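Pre-mRNA-splicing factor SAD1 (PDB 4MSX) promotes assembly of newly made U4 snRNA into the U4/U6 snRNP and is required for pre-mRNA splicing, though built like a deubiquitinase without catalytic activity. Local coordinates at residues A[154-159]-A[214-219]; A[192-197]-A[267-272]; A[224-229]-A[250-255]. All blocks are in the same frame, centred on the assembly; numbering follows the deposited sequence.

The three contacts follow a path from the junction with the zinc-finger region into the helical part of the USP domain. Contact 1 is a surface contact, its centre about 15 Å from that of contact 3, and the two touch directly: D218 OD1 forms a 2.9 Å salt bridge with K225 NZ, and the F217 ring packs on I224 and S228. Contact 3 in turn adjoins contact 2, centres about 13 Å apart, through V250, whose CG2 lies 3.6 Å from A195 CB. Contacts 1 and 2 do not touch; their nearest atoms are about 15 Å apart. All three lie away from the zinc ion held by C94, C97, H113 and H119.

Contact 1: residues A[154-159]-A[214-219]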
loop_
_atom_site.group_PDB
_atom_site.type_symbol
_atom_site.label_atom_id
_atom_site.label_comp_id
_atom_site.label_asym_id
_atom_site.label_seq_id
_atom_site.Cartn_x
_atom_site.Cartn_y
_atom_site.Cartn_z
ATOM N N ALA A 154 -14.920 10.945 -4.169
ATOM C CA ALA A 154 -14.764 9.499 -4.324
ATOM C C ALA A 154 -13.814 9.166 -5.473
ATOM O O ALA A 154 -13.084 8.147 -5.420
ATOM C CB ALA A 154 -16.155 8.806 -4.569
ATOM N N ALA A 155 -13.833 9.995 -6.523
ATOM C CA ALA A 155 -12.939 9.807 -7.670
ATOM C C ALA A 155 -11.508 10.325 -7.416
ATOM O O ALA A 155 -10.538 9.799 -7.988
ATOM C CB ALA A 155 -13.522 10.515 -8.940
ATOM N N TYR A 156 -11.377 11.351 -6.568
ATOM C CA TYR A 156 -10.097 11.989 -6.365
ATOM C C TYR A 156 -10.088 12.714 -4.997
ATOM O O TYR A 156 -10.386 13.866 -4.926
ATOM C CB TYR A 156 -9.839 12.958 -7.523
ATOM C CG TYR A 156 -8.475 13.569 -7.484
ATOM C CD1 TYR A 156 -7.394 12.891 -8.033
ATOM C CD2 TYR A 156 -8.240 14.810 -6.890
ATOM C CE1 TYR A 156 -6.117 13.402 -8.010
ATOM C CE2 TYR A 156 -6.924 15.344 -6.850
ATOM C CZ TYR A 156 -5.867 14.603 -7.399
ATOM O OH TYR A 156 -4.567 15.060 -7.432
ATOM N N PRO A 157 -9.838 11.988 -3.898
ATOM C CA PRO A 157 -9.877 12.567 -2.554
ATOM C C PRO A 157 -8.912 13.742 -2.456
ATOM O O PRO A 157 -7.848 13.701 -3.071
ATOM C CB PRO A 157 -9.429 11.408 -1.641
ATOM C CG PRO A 157 -9.867 10.164 -2.421
ATOM C CD PRO A 157 -9.573 10.544 -3.867
ATOM N N THR A 158 -9.325 14.780 -1.726
ATOM C CA THR A 158 -8.527 15.993 -1.568
ATOM C C THR A 158 -8.374 16.272 -0.079
ATOM O O THR A 158 -9.216 15.876 0.736
ATOM C CB THR A 158 -9.188 17.232 -2.242
ATOM O OG1 THR A 158 -10.572 17.278 -1.877
ATOM C CG2 THR A 158 -9.057 17.162 -3.774
ATOM N N TYR A 159 -7.268 16.907 0.306
ATOM C CA TYR A 159 -6.973 17.047 1.723
ATOM C C TYR A 159 -6.293 18.415 1.915
ATOM O O TYR A 159 -5.656 18.897 0.991
ATOM C CB TYR A 159 -5.945 15.967 2.179
ATOM C CG TYR A 159 -6.469 14.542 1.974
ATOM C CD1 TYR A 159 -7.252 13.938 2.949
ATOM C CD2 TYR A 159 -6.213 13.841 0.790
ATOM C CE1 TYR A 159 -7.766 12.665 2.774
ATOM C CE2 TYR A 159 -6.702 12.521 0.621
ATOM C CZ TYR A 159 -7.488 11.962 1.617
ATOM O OH TYR A 159 -8.020 10.710 1.534
ATOM N N LEU A 214 -1.181 15.685 -0.095
ATOM C CA LEU A 214 -1.325 17.176 -0.182
ATOM C C LEU A 214 -0.872 17.753 -1.506
ATOM O O LEU A 214 -1.046 18.951 -1.753
ATOM C CB LEU A 214 -0.551 17.882 0.963
ATOM C CG LEU A 214 -1.080 17.523 2.347
ATOM C CD1 LEU A 214 -0.159 18.028 3.513
ATOM C CD2 LEU A 214 -2.460 18.091 2.529
ATOM N N ASN A 215 -0.250 16.938 -2.350
ATOM C CA ASN A 215 0.178 17.414 -3.657
ATOM C C ASN A 215 -0.547 16.756 -4.812
ATOM O O ASN A 215 -1.201 15.754 -4.626
ATOM C CB ASN A 215 1.663 17.226 -3.781
ATOM C CG ASN A 215 2.395 18.039 -2.727
ATOM O OD1 ASN A 215 2.643 19.225 -2.923
ATOM N ND2 ASN A 215 2.640 17.435 -1.577
ATOM N N HIS A 216 -0.434 17.343 -5.991
ATOM C CA HIS A 216 -1.057 16.776 -7.176
ATOM C C HIS A 216 0.059 16.376 -8.097
ATOM O O HIS A 216 1.130 16.958 -8.066
ATOM C CB HIS A 216 -2.023 17.801 -7.793
ATOM C CG HIS A 216 -3.013 18.293 -6.790
ATOM N ND1 HIS A 216 -4.065 17.517 -6.351
ATOM C CD2 HIS A 216 -3.060 19.436 -6.060
ATOM C CE1 HIS A 216 -4.743 18.175 -5.424
ATOM N NE2 HIS A 216 -4.157 19.346 -5.232
ATOM N N PHE A 217 -0.170 15.373 -8.913
ATOM C CA PHE A 217 0.957 14.763 -9.594
ATOM C C PHE A 217 0.681 14.645 -11.104
ATOM O O PHE A 217 1.097 13.689 -11.746
ATOM C CB PHE A 217 1.285 13.386 -8.934
ATOM C CG PHE A 217 1.802 13.499 -7.535
ATOM C CD1 PHE A 217 0.938 13.541 -6.474
ATOM C CD2 PHE A 217 3.166 13.578 -7.284
ATOM C CE1 PHE A 217 1.412 13.662 -5.157
ATOM C CE2 PHE A 217 3.663 13.696 -6.000
ATOM C CZ PHE A 217 2.789 13.751 -4.916
ATOM N N ASP A 218 0.008 15.645 -11.671
ATOM C CA ASP A 218 -0.291 15.668 -13.117
ATOM C C ASP A 218 0.939 15.902 -14.014
ATOM O O ASP A 218 0.922 15.630 -15.222
ATOM C CB ASP A 218 -1.342 16.730 -13.410
ATOM C CG ASP A 218 -2.655 16.444 -12.722
ATOM O OD1 ASP A 218 -3.329 15.458 -13.112
ATOM O OD2 ASP A 218 -3.011 17.208 -11.793
ATOM N N ASN A 219 2.007 16.385 -13.399
ATOM C CA ASN A 219 3.260 16.646 -14.089
ATOM C C ASN A 219 4.403 15.614 -13.844
ATOM O O ASN A 219 5.537 15.868 -14.266
ATOM C CB ASN A 219 3.730 18.033 -13.652
ATOM C CG ASN A 219 3.576 18.230 -12.146
ATOM O OD1 ASN A 219 2.447 18.319 -11.628
ATOM N ND2 ASN A 219 4.703 18.250 -11.430
HETATM O O HOH W 1 -2.219 13.261 -7.976
HETATM O O HOH W 2 -4.025 19.713 -1.483
#
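The phenolic oxygen of Y156 meets H216 in the shortest polar bond between 154-159 and 214-219, a hydrogen bond with OH 2.7 Å from ND1. A water bound to the same oxygen, 3.0 Å from Y156 OH, also receives a weak bond from the backbone N of F217, so the tyrosine is tied to two consecutive residues of the loop. Both ND1 and this water lie at the edge of the Y156 ring, near its plane. The two rings therefore meet rim to rim, their planes 27° apart and neither face covered by the other. With CG anti to the backbone N (chi1 -174°), Y156 reaches across from the point where helix 146-155 ends. Further along, L214 CD2 lies 3.6 Å from Y159 O and also approaches Y159 CB. A second water lies 3.1 Å from Y159 O and within similar range of L214 O. The Y159 hydroxyl is engaged elsewhere, on the carbonyl of K232. The arrangement is a surface contact that joins the chain following helix 146-155, in the region of the predicted degenerate UBP-type zinc finger, to the end of helix 206-214 and the loop leading to helix 222-234 of the USP fold.

Contact 2: residues A[192-197]-A[267-272]; sequences YDYAHS and RLFLLW
Y194 turns the edge of its ring toward the face of F269, a T-shaped pair with centroids 5.7 Å apart and planes at 86°. The approach is off-centre: Y194 CE1 stands 4.1 Å above the phenylalanine plane, displaced toward the rim on the CG side, while Y194 CD1 is 4.0 Å from F269 CB. The far end of the same phenylalanine serves A195, whose CB is 3.7 Å from F269 CE2; A195 CA comes equally near, at an oblique angle to the ring. F269 thus packs against two consecutive residues of helix 189-203. Its CG is anti to the backbone N (chi1 -178°), which carries the ring from helix 266-280 onto that helix. This apolar contact belongs to the buried helical core of the USP fold, where helices 189-203 and 266-280 pack together and V250 of helix 247-256 touches both Y194 and A195. Around that first shell, W440 of strand 438-446 lies against Y194, and V198 adds to the packing on F269. Helix 189-203 is kinked here, the N of Y194 and A195 lacking the usual bond to the preceding turn; D193 OD1 takes a weak bond from Y194 N instead. D193 OD2 accepts bonds from H439 ND1 and W440 N, fastening the helix to the same strand. One turn on from Y194, S197 OG donates to Y194 O across 3.0 Å, from above the carbonyl plane rather than along a lone pair.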
loop_
_atom_site.group_PDB
_atom_site.type_symbol
_atom_site.label_atom_id
_atom_site.label_comp_id
_atom_site.label_asym_id
_atom_site.label_seq_id
_atom_site.Cartn_x
_atom_site.Cartn_y
_atom_site.Cartn_z
ATOM N N TYR A 192 -3.679 -10.290 -5.195
ATOM C CA TYR A 192 -2.844 -9.106 -5.051
ATOM C C TYR A 192 -2.403 -8.810 -3.578
ATOM O O TYR A 192 -1.936 -7.679 -3.275
ATOM C CB TYR A 192 -3.604 -7.893 -5.641
ATOM C CG TYR A 192 -3.704 -8.017 -7.179
ATOM C CD1 TYR A 192 -2.560 -8.034 -7.975
ATOM C CD2 TYR A 192 -4.933 -8.170 -7.811
ATOM C CE1 TYR A 192 -2.640 -8.146 -9.380
ATOM C CE2 TYR A 192 -5.027 -8.241 -9.256
ATOM C CZ TYR A 192 -3.878 -8.249 -10.012
ATOM O OH TYR A 192 -3.961 -8.375 -11.422
ATOM N N ASP A 193 -2.510 -9.789 -2.679
ATOM C CA ASP A 193 -2.186 -9.513 -1.273
ATOM C C ASP A 193 -0.781 -8.937 -1.074
ATOM O O ASP A 193 -0.596 -8.018 -0.223
ATOM C CB ASP A 193 -2.347 -10.728 -0.362
ATOM C CG ASP A 193 -1.617 -11.974 -0.879
ATOM O OD1 ASP A 193 -0.909 -11.932 -1.931
ATOM O OD2 ASP A 193 -1.786 -13.011 -0.201
ATOM N N TYR A 194 0.190 -9.398 -1.856
ATOM C CA TYR A 194 1.556 -8.854 -1.715
ATOM C C TYR A 194 1.610 -7.350 -2.024
ATOM O O TYR A 194 2.387 -6.593 -1.435
ATOM C CB TYR A 194 2.568 -9.569 -2.608
ATOM C CG TYR A 194 2.273 -9.403 -4.083
ATOM C CD1 TYR A 194 2.787 -8.313 -4.777
ATOM C CD2 TYR A 194 1.425 -10.276 -4.743
ATOM C CE1 TYR A 194 2.513 -8.126 -6.115
ATOM C CE2 TYR A 194 1.094 -10.072 -6.100
ATOM C CZ TYR A 194 1.646 -8.998 -6.763
ATOM O OH TYR A 194 1.339 -8.781 -8.092
ATOM N N ALA A 195 0.810 -6.908 -2.983
ATOM C CA ALA A 195 0.766 -5.505 -3.325
ATOM C C ALA A 195 -0.038 -4.733 -2.291
ATOM O O ALA A 195 0.299 -3.587 -1.987
ATOM C CB ALA A 195 0.079 -5.305 -4.757
ATOM N N HIS A 196 -1.120 -5.307 -1.779
ATOM C CA HIS A 196 -1.872 -4.591 -0.725
ATOM C C HIS A 196 -0.928 -4.274 0.453
ATOM O O HIS A 196 -0.938 -3.162 0.966
ATOM C CB HIS A 196 -3.027 -5.448 -0.216
ATOM C CG HIS A 196 -3.961 -5.853 -1.302
ATOM N ND1 HIS A 196 -4.756 -6.971 -1.222
ATOM C CD2 HIS A 196 -4.220 -5.265 -2.495
ATOM C CE1 HIS A 196 -5.483 -7.055 -2.335
ATOM N NE2 HIS A 196 -5.183 -6.027 -3.116
ATOM N N SER A 197 -0.087 -5.234 0.852
ATOM C CA SER A 197 0.731 -4.995 2.029
ATOM C C SER A 197 1.724 -3.884 1.753
ATOM O O SER A 197 1.935 -3.035 2.613
ATOM C CB SER A 197 1.483 -6.264 2.523
ATOM O OG SER A 197 2.422 -6.699 1.585
ATOM N N ARG A 267 8.529 -8.184 -0.241
ATOM C CA ARG A 267 9.831 -7.588 -0.265
ATOM C C ARG A 267 10.248 -7.207 -1.706
ATOM O O ARG A 267 10.714 -6.088 -1.966
ATOM C CB ARG A 267 10.867 -8.565 0.297
ATOM C CG ARG A 267 12.270 -7.988 0.157
ATOM C CD ARG A 267 13.359 -8.962 0.719
ATOM N NE ARG A 267 14.624 -8.560 0.153
ATOM C CZ ARG A 267 15.071 -8.969 -1.034
ATOM N NH1 ARG A 267 14.413 -9.904 -1.714
ATOM N NH2 ARG A 267 16.221 -8.481 -1.476
ATOM N N LEU A 268 10.108 -8.162 -2.636
ATOM C CA LEU A 268 10.494 -7.901 -4.018
ATOM C C LEU A 268 9.642 -6.741 -4.581
ATOM O O LEU A 268 10.121 -5.906 -5.318
ATOM C CB LEU A 268 10.223 -9.151 -4.881
ATOM C CG LEU A 268 11.227 -10.281 -4.543
ATOM C CD1 LEU A 268 10.842 -11.622 -5.274
ATOM C CD2 LEU A 268 12.634 -9.820 -4.933
ATOM N N PHE A 269 8.372 -6.727 -4.234
ATOM C CA PHE A 269 7.504 -5.677 -4.771
ATOM C C PHE A 269 7.803 -4.323 -4.110
ATOM O O PHE A 269 7.820 -3.304 -4.786
ATOM C CB PHE A 269 6.039 -6.045 -4.615
ATOM C CG PHE A 269 5.088 -5.006 -5.210
ATOM C CD1 PHE A 269 5.163 -4.672 -6.571
ATOM C CD2 PHE A 269 4.155 -4.343 -4.403
ATOM C CE1 PHE A 269 4.305 -3.703 -7.126
ATOM C CE2 PHE A 269 3.267 -3.365 -4.960
ATOM C CZ PHE A 269 3.346 -3.071 -6.314
ATOM N N LEU A 270 8.072 -4.315 -2.800
ATOM C CA LEU A 270 8.456 -3.053 -2.118
ATOM C C LEU A 270 9.709 -2.472 -2.764
ATOM O O LEU A 270 9.772 -1.281 -3.050
ATOM C CB LEU A 270 8.728 -3.326 -0.624
ATOM C CG LEU A 270 9.127 -2.017 0.106
ATOM C CD1 LEU A 270 8.602 -2.039 1.550
ATOM C CD2 LEU A 270 10.626 -1.852 0.066
ATOM N N LEU A 271 10.719 -3.309 -3.021
ATOM C CA LEU A 271 11.986 -2.828 -3.587
ATOM C C LEU A 271 11.703 -2.315 -5.006
ATOM O O LEU A 271 12.230 -1.287 -5.437
ATOM C CB LEU A 271 13.015 -3.969 -3.729
ATOM C CG LEU A 271 13.550 -4.458 -2.339
ATOM C CD1 LEU A 271 14.510 -5.624 -2.449
ATOM C CD2 LEU A 271 14.260 -3.315 -1.605
ATOM N N TRP A 272 10.938 -3.083 -5.776
ATOM C CA TRP A 272 10.599 -2.614 -7.137
ATOM C C TRP A 272 9.892 -1.224 -7.068
ATOM O O TRP A 272 10.167 -0.304 -7.875
ATOM C CB TRP A 272 9.650 -3.635 -7.832
ATOM C CG TRP A 272 9.403 -3.329 -9.284
ATOM C CD1 TRP A 272 10.081 -3.854 -10.385
ATOM C CD2 TRP A 272 8.359 -2.489 -9.816
ATOM N NE1 TRP A 272 9.516 -3.348 -11.567
ATOM C CE2 TRP A 272 8.469 -2.523 -11.240
ATOM C CE3 TRP A 272 7.351 -1.706 -9.228
ATOM C CZ2 TRP A 272 7.638 -1.770 -12.070
ATOM C CZ3 TRP A 272 6.491 -0.955 -10.091
ATOM C CH2 TRP A 272 6.657 -1.021 -11.482
#

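Contact 3: residues A[224-229]-A[250-255]; sequences IKRLSI and VSYLKV
The guanidinium of R226 lies almost parallel to the Y252 ring, the planes only 8° apart and the group centres 4.0 Å from each other. It is an offset cation-pi stack: CZ sits 33° off the ring normal, whereas NE is above the middle of the ring and only 3.5 Å from Y252 CD1. The preceding methylene extends the overlap on the same face, because R226 CD stands 3.7 Å from the ring centroid in a CH-pi contact, while the other end of the group runs back past the ring, bringing NH1 to 3.6 Å from Y252 CB. The arginine therefore crosses the tyrosine with its aliphatic end above the ring and its charged end toward the side-chain root. Two torsional choices make this overlap possible: R226 is extended from CG to NE, and Y252 holds CG anti to its backbone N (chi1 161°), so each side chain reaches toward the other helix, where the nearest CA atoms, those of R226 and Y252, are 9.4 Å apart. Two acids outside the segments fix the guanidinium's position, E222 by a salt bridge to NE and D248 by another to NH1. Their negative charge probably offsets the nearby R256, whose NH2 lies close to that of R226. Elsewhere on the two helices, L227 touches I277 and L253 touches F269, both of helix 266-280. This is an interhelical arginine-tyrosine stack, here joining helices 222-234 and 247-256 in the helical part of the USP fold.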
loop_
_atom_site.group_PDB
_atom_site.type_symbol
_atom_site.label_atom_id
_atom_site.label_comp_id
_atom_site.label_asym_id
_atom_site.label_seq_id
_atom_site.Cartn_x
_atom_site.Cartn_y
_atom_site.Cartn_z
ATOM N N ILE A 224 3.261 7.721 -11.339
ATOM C CA ILE A 224 3.242 8.503 -10.078
ATOM C C ILE A 224 1.835 9.038 -9.850
ATOM O O ILE A 224 1.328 8.982 -8.742
ATOM C CB ILE A 224 4.263 9.683 -10.029
ATOM C CG1 ILE A 224 5.686 9.193 -9.820
ATOM C CG2 ILE A 224 4.001 10.595 -8.811
ATOM C CD1 ILE A 224 5.941 8.619 -8.324
ATOM N N LYS A 225 1.154 9.493 -10.918
ATOM C CA LYS A 225 -0.220 9.931 -10.728
ATOM C C LYS A 225 -1.097 8.772 -10.214
ATOM O O LYS A 225 -1.868 8.933 -9.270
ATOM C CB LYS A 225 -0.813 10.475 -12.044
ATOM C CG LYS A 225 -2.213 11.011 -11.847
ATOM C CD LYS A 225 -2.669 11.821 -13.064
ATOM C CE LYS A 225 -4.087 12.385 -12.882
ATOM N NZ LYS A 225 -4.252 13.135 -11.597
ATOM N N ARG A 226 -1.006 7.590 -10.828
ATOM C CA ARG A 226 -1.881 6.522 -10.384
ATOM C C ARG A 226 -1.556 6.122 -8.932
ATOM O O ARG A 226 -2.443 5.839 -8.148
ATOM C CB ARG A 226 -1.715 5.302 -11.299
ATOM C CG ARG A 226 -2.482 5.435 -12.643
ATOM C CD ARG A 226 -2.016 4.218 -13.438
ATOM N NE ARG A 226 -2.665 3.984 -14.717
ATOM C CZ ARG A 226 -3.616 3.066 -14.925
ATOM N NH1 ARG A 226 -4.138 2.319 -13.932
ATOM N NH2 ARG A 226 -4.066 2.924 -16.137
ATOM N N LEU A 227 -0.280 6.116 -8.588
ATOM C CA LEU A 227 0.112 5.648 -7.256
ATOM C C LEU A 227 -0.427 6.697 -6.238
ATOM O O LEU A 227 -0.894 6.372 -5.131
ATOM C CB LEU A 227 1.641 5.542 -7.184
ATOM C CG LEU A 227 2.196 5.293 -5.767
ATOM C CD1 LEU A 227 1.585 4.031 -5.175
ATOM C CD2 LEU A 227 3.726 5.179 -5.827
ATOM N N SER A 228 -0.338 7.965 -6.618
ATOM C CA SER A 228 -0.763 9.021 -5.672
ATOM C C SER A 228 -2.258 8.880 -5.418
ATOM O O SER A 228 -2.758 9.103 -4.276
ATOM C CB SER A 228 -0.430 10.458 -6.193
ATOM O OG SER A 228 -1.246 10.815 -7.306
ATOM N N ILE A 229 -3.014 8.522 -6.466
ATOM C CA ILE A 229 -4.431 8.348 -6.249
ATOM C C ILE A 229 -4.730 7.135 -5.328
ATOM O O ILE A 229 -5.664 7.196 -4.535
ATOM C CB ILE A 229 -5.209 8.328 -7.629
ATOM C CG1 ILE A 229 -5.163 9.770 -8.220
ATOM C CG2 ILE A 229 -6.617 7.798 -7.444
ATOM C CD1 ILE A 229 -5.475 9.870 -9.688
ATOM N N VAL A 250 -2.297 -2.582 -10.297
ATOM C CA VAL A 250 -1.184 -3.589 -10.317
ATOM C C VAL A 250 -1.084 -4.166 -11.719
ATOM O O VAL A 250 -0.009 -4.406 -12.236
ATOM C CB VAL A 250 -1.353 -4.707 -9.255
ATOM C CG1 VAL A 250 -0.156 -5.688 -9.395
ATOM C CG2 VAL A 250 -1.382 -4.063 -7.817
ATOM N N SER A 251 -2.230 -4.316 -12.368
ATOM C CA SER A 251 -2.218 -4.846 -13.727
ATOM C C SER A 251 -1.575 -3.818 -14.654
ATOM O O SER A 251 -0.793 -4.175 -15.539
ATOM C CB SER A 251 -3.633 -5.268 -14.167
ATOM O OG SER A 251 -3.589 -5.508 -15.538
ATOM N N TYR A 252 -1.802 -2.523 -14.411
ATOM C CA TYR A 252 -1.119 -1.497 -15.176
ATOM C C TYR A 252 0.410 -1.598 -15.019
ATOM O O TYR A 252 1.209 -1.389 -15.974
ATOM C CB TYR A 252 -1.624 -0.057 -14.732
ATOM C CG TYR A 252 -0.684 1.053 -15.111
ATOM C CD1 TYR A 252 -0.726 1.599 -16.385
ATOM C CD2 TYR A 252 0.244 1.567 -14.219
ATOM C CE1 TYR A 252 0.154 2.586 -16.781
ATOM C CE2 TYR A 252 1.143 2.573 -14.606
ATOM C CZ TYR A 252 1.082 3.064 -15.905
ATOM O OH TYR A 252 1.940 4.027 -16.359
ATOM N N LEU A 253 0.871 -1.814 -13.787
ATOM C CA LEU A 253 2.307 -1.948 -13.613
ATOM C C LEU A 253 2.912 -3.087 -14.505
ATOM O O LEU A 253 4.009 -2.968 -14.986
ATOM C CB LEU A 253 2.614 -2.284 -12.137
ATOM C CG LEU A 253 2.145 -1.192 -11.156
ATOM C CD1 LEU A 253 2.573 -1.690 -9.708
ATOM C CD2 LEU A 253 2.813 0.178 -11.456
ATOM N N LYS A 254 2.189 -4.171 -14.639
ATOM C CA LYS A 254 2.720 -5.342 -15.387
ATOM C C LYS A 254 2.632 -5.009 -16.906
ATOM O O LYS A 254 3.570 -5.246 -17.695
ATOM C CB LYS A 254 1.888 -6.589 -15.096
ATOM C CG LYS A 254 1.827 -7.034 -13.580
ATOM C CD LYS A 254 1.557 -8.555 -13.406
ATOM C CE LYS A 254 0.469 -8.881 -12.359
ATOM N NZ LYS A 254 -0.978 -8.768 -12.859
ATOM N N VAL A 255 1.507 -4.426 -17.304
ATOM C CA VAL A 255 1.258 -4.181 -18.764
ATOM C C VAL A 255 2.087 -3.013 -19.297
ATOM O O VAL A 255 2.661 -3.075 -20.385
ATOM C CB VAL A 255 -0.257 -3.960 -18.990
ATOM C CG1 VAL A 255 -0.577 -3.425 -20.433
ATOM C CG2 VAL A 255 -0.990 -5.246 -18.728
#